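Local coordinates for adherence and virulence protein A (Streptococcus pneumoniae, PDB 6PON), which probably binds fibronectin and is thought to act in pneumococcal adherence and virulence, at residues Q25-P30 against T74-L79. Sequence-based numbering, arbitrary orientation.
Sequences QKINQP and TFIMVL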
ATOM      1  N   GLN B  25      -3.080  16.693 -45.274  1.00 27.23           N
ATOM      2  CA  GLN B  25      -2.768  17.531 -46.417  1.00 25.98           C
ATOM      3  C   GLN B  25      -1.543  17.084 -47.189  1.00 25.00           C
ATOM      4  O   GLN B  25      -1.402  17.459 -48.357  1.00 31.28           O
ATOM      5  CB  GLN B  25      -2.551  18.986 -45.964  1.00 30.05           C
ATOM      6  CG  GLN B  25      -3.828  19.776 -45.713  1.00 27.68           C
ATOM      7  CD  GLN B  25      -3.550  21.138 -45.103  1.00 39.56           C
ATOM      8  OE1 GLN B  25      -2.544  21.328 -44.419  1.00 51.84           O
ATOM      9  NE2 GLN B  25      -4.439  22.088 -45.338  1.00 41.88           N
ATOM     10  N   LYS B  26      -0.651  16.312 -46.581  1.00 24.56           N
ATOM     11  CA  LYS B  26       0.582  15.940 -47.258  1.00 21.42           C
ATOM     12  C   LYS B  26       1.085  14.636 -46.652  1.00 25.44           C
ATOM     13  O   LYS B  26       0.916  14.394 -45.456  1.00 25.87           O
ATOM     14  CB  LYS B  26       1.622  17.063 -47.153  1.00 22.55           C
ATOM     15  CG  LYS B  26       2.666  17.025 -48.233  1.00 30.77           C
ATOM     16  CD  LYS B  26       3.744  18.097 -48.043  1.00 39.85           C
ATOM     17  CE  LYS B  26       4.933  17.864 -49.013  1.00 40.79           C
ATOM     18  NZ  LYS B  26       5.985  18.933 -48.933  1.00 37.82           N
ATOM     19  N   ILE B  27       1.673  13.784 -47.490  1.00 23.29           N
ATOM     20  CA  ILE B  27       2.069  12.443 -47.087  1.00 20.61           C
ATOM     21  C   ILE B  27       3.421  12.152 -47.725  1.00 21.81           C
ATOM     22  O   ILE B  27       3.537  12.129 -48.956  1.00 24.68           O
ATOM     23  CB  ILE B  27       1.022  11.389 -47.506  1.00 22.92           C
ATOM     24  CG1 ILE B  27      -0.303  11.588 -46.768  1.00 21.56           C
ATOM     25  CG2 ILE B  27       1.509   9.988 -47.257  1.00 23.57           C
ATOM     26  CD1 ILE B  27      -1.488  11.808 -47.713  1.00 26.08           C
ATOM     27  N   ASN B  28       4.443  11.926 -46.898  1.00 21.99           N
ATOM     28  CA  ASN B  28       5.788  11.628 -47.380  1.00 18.61           C
ATOM     29  C   ASN B  28       6.432  10.531 -46.540  1.00 23.60           C
ATOM     30  O   ASN B  28       6.021  10.254 -45.407  1.00 23.61           O
ATOM     31  CB  ASN B  28       6.691  12.858 -47.356  1.00 18.39           C
ATOM     32  CG  ASN B  28       6.156  13.978 -48.207  1.00 24.05           C
ATOM     33  OD1 ASN B  28       5.336  14.771 -47.749  1.00 26.97           O
ATOM     34  ND2 ASN B  28       6.599  14.042 -49.466  1.00 25.79           N
ATOM     35  N   GLN B  29       7.472   9.926 -47.128  1.00 18.13           N
ATOM     36  CA  GLN B  29       8.291   8.864 -46.547  1.00 20.39           C
ATOM     37  C   GLN B  29       9.743   9.346 -46.523  1.00 22.80           C
ATOM     38  O   GLN B  29      10.546   8.965 -47.391  1.00 24.99           O
ATOM     39  CB  GLN B  29       8.143   7.582 -47.365  1.00 21.67           C
ATOM     40  CG  GLN B  29       8.923   6.362 -46.911  1.00 23.78           C
ATOM     41  CD  GLN B  29       8.634   5.137 -47.782  1.00 27.87           C
ATOM     42  OE1 GLN B  29       7.958   5.247 -48.811  1.00 24.13           O
ATOM     43  NE2 GLN B  29       9.139   3.967 -47.369  1.00 23.56           N
ATOM     44  N   PRO B  30      10.119  10.196 -45.555  1.00 23.74           N
ATOM     45  CA  PRO B  30      11.506  10.713 -45.549  1.00 25.91           C
ATOM     46  C   PRO B  30      12.556   9.629 -45.386  1.00 28.11           C
ATOM     47  O   PRO B  30      13.592   9.677 -46.057  1.00 31.57           O
ATOM     48  CB  PRO B  30      11.523  11.716 -44.381  1.00 25.54           C
ATOM     49  CG  PRO B  30      10.277  11.497 -43.626  1.00 25.97           C
ATOM     50  CD  PRO B  30       9.276  10.816 -44.516  1.00 19.69           C
ATOM     51  N   THR B  74       6.159   3.343 -54.415  1.00 24.18           N
ATOM     52  CA  THR B  74       4.871   2.671 -54.573  1.00 24.29           C
ATOM     53  C   THR B  74       4.049   2.763 -53.286  1.00 23.43           C
ATOM     54  O   THR B  74       2.846   3.045 -53.324  1.00 21.41           O
ATOM     55  CB  THR B  74       5.096   1.204 -54.977  1.00 28.57           C
ATOM     56  OG1 THR B  74       5.721   1.141 -56.263  1.00 29.90           O
ATOM     57  CG2 THR B  74       3.777   0.433 -55.036  1.00 26.13           C
ATOM     58  N   PHE B  75       4.695   2.544 -52.133  1.00 21.79           N
ATOM     59  CA  PHE B  75       3.993   2.609 -50.857  1.00 21.45           C
ATOM     60  C   PHE B  75       3.268   3.933 -50.697  1.00 20.26           C
ATOM     61  O   PHE B  75       2.109   3.966 -50.275  1.00 19.75           O
ATOM     62  CB  PHE B  75       4.987   2.401 -49.713  1.00 25.59           C
ATOM     63  CG  PHE B  75       4.428   2.686 -48.324  1.00 27.14           C
ATOM     64  CD1 PHE B  75       3.617   1.753 -47.671  1.00 22.68           C
ATOM     65  CD2 PHE B  75       4.767   3.853 -47.653  1.00 20.94           C
ATOM     66  CE1 PHE B  75       3.138   1.985 -46.398  1.00 21.29           C
ATOM     67  CE2 PHE B  75       4.290   4.096 -46.383  1.00 20.90           C
ATOM     68  CZ  PHE B  75       3.468   3.150 -45.745  1.00 21.70           C
ATOM     69  N   ILE B  76       3.926   5.034 -51.059  1.00 22.54           N
ATOM     70  CA  ILE B  76       3.389   6.353 -50.760  1.00 21.72           C
ATOM     71  C   ILE B  76       2.227   6.690 -51.679  1.00 23.24           C
ATOM     72  O   ILE B  76       1.220   7.269 -51.240  1.00 20.09           O
ATOM     73  CB  ILE B  76       4.503   7.406 -50.846  1.00 23.29           C
ATOM     74  CG1 ILE B  76       5.464   7.231 -49.668  1.00 21.08           C
ATOM     75  CG2 ILE B  76       3.903   8.810 -50.818  1.00 23.88           C
ATOM     76  CD1 ILE B  76       4.858   7.671 -48.357  1.00 21.56           C
ATOM     77  N   MET B  77       2.341   6.340 -52.965  1.00 22.61           N
ATOM     78  CA  MET B  77       1.265   6.635 -53.909  1.00 22.17           C
ATOM     79  C   MET B  77      -0.015   5.909 -53.529  1.00 22.31           C
ATOM     80  O   MET B  77      -1.110   6.455 -53.696  1.00 23.12           O
ATOM     81  CB  MET B  77       1.673   6.252 -55.337  1.00 22.71           C
ATOM     82  CG  MET B  77       3.079   6.679 -55.721  1.00 28.48           C
ATOM     83  SD  MET B  77       3.537   6.267 -57.417  1.00 34.63           S
ATOM     84  CE  MET B  77       3.202   7.873 -58.069  1.00 33.07           C
ATOM     85  N   VAL B  78       0.099   4.669 -53.042  1.00 21.26           N
ATOM     86  CA  VAL B  78      -1.081   3.965 -52.537  1.00 24.87           C
ATOM     87  C   VAL B  78      -1.644   4.674 -51.308  1.00 20.16           C
ATOM     88  O   VAL B  78      -2.860   4.832 -51.172  1.00 22.96           O
ATOM     89  CB  VAL B  78      -0.759   2.483 -52.242  1.00 26.29           C
ATOM     90  CG1 VAL B  78      -1.989   1.758 -51.675  1.00 23.10           C
ATOM     91  CG2 VAL B  78      -0.286   1.782 -53.496  1.00 18.75           C
ATOM     92  N   LEU B  79      -0.781   5.140 -50.405  1.00 21.75           N
ATOM     93  CA  LEU B  79      -1.305   5.862 -49.247  1.00 24.08           C
ATOM     94  C   LEU B  79      -1.933   7.184 -49.664  1.00 22.92           C
ATOM     95  O   LEU B  79      -2.966   7.590 -49.115  1.00 22.99           O
ATOM     96  CB  LEU B  79      -0.207   6.089 -48.195  1.00 19.73           C
ATOM     97  CG  LEU B  79      -0.231   5.045 -47.061  1.00 22.64           C
ATOM     98  CD1 LEU B  79       0.016   3.638 -47.594  1.00 16.85           C
ATOM     99  CD2 LEU B  79       0.740   5.373 -45.920  1.00 17.74           C
TER
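Gln29 carries CG anti to its backbone N (chi1 -180°) and continues extended, which carries the amide past Ile76 to the Phe75 ring; Ile76 has its own CG1 anti to its carbonyl carbon. The two side chains cross obliquely, and Ile76 CD1 comes to 3.4 Å from Gln29 CB. Further out, Gln29 OE1 approaches Ile76 CG1 at 3.3 Å and Phe75 CD2 at 3.7 Å, with the amide turned 67° from the aromatic plane. No hydrogen bond joins the two segments; the amide of the buried Gln29 is held from outside them: OE1 bonds to Ser73 OG, which also bonds to Ile76 N at the start of the helix, and NE2 bonds to Glu32 O. Ile27 extends the apolar contact, its CG2 lying 4.2 Å from Ile76 CD1 and 4.4 Å from Leu79 CB. Leu79 CD1 in turn rests 3.7 Å above one face of the Phe75 ring, toward the rim. This is a worked example of a helix packing on an edge strand: the axes of 25-28 and 74-79 approach to 8.6 Å and run nearly antiparallel, 157° apart. Strand 23-28 borders the four-stranded antiparallel sheet beside strand 34-41, while Phe75 and Leu79 also touch Glu141 on strand 139-142, so that helix 74-83 touches strands of both sheets.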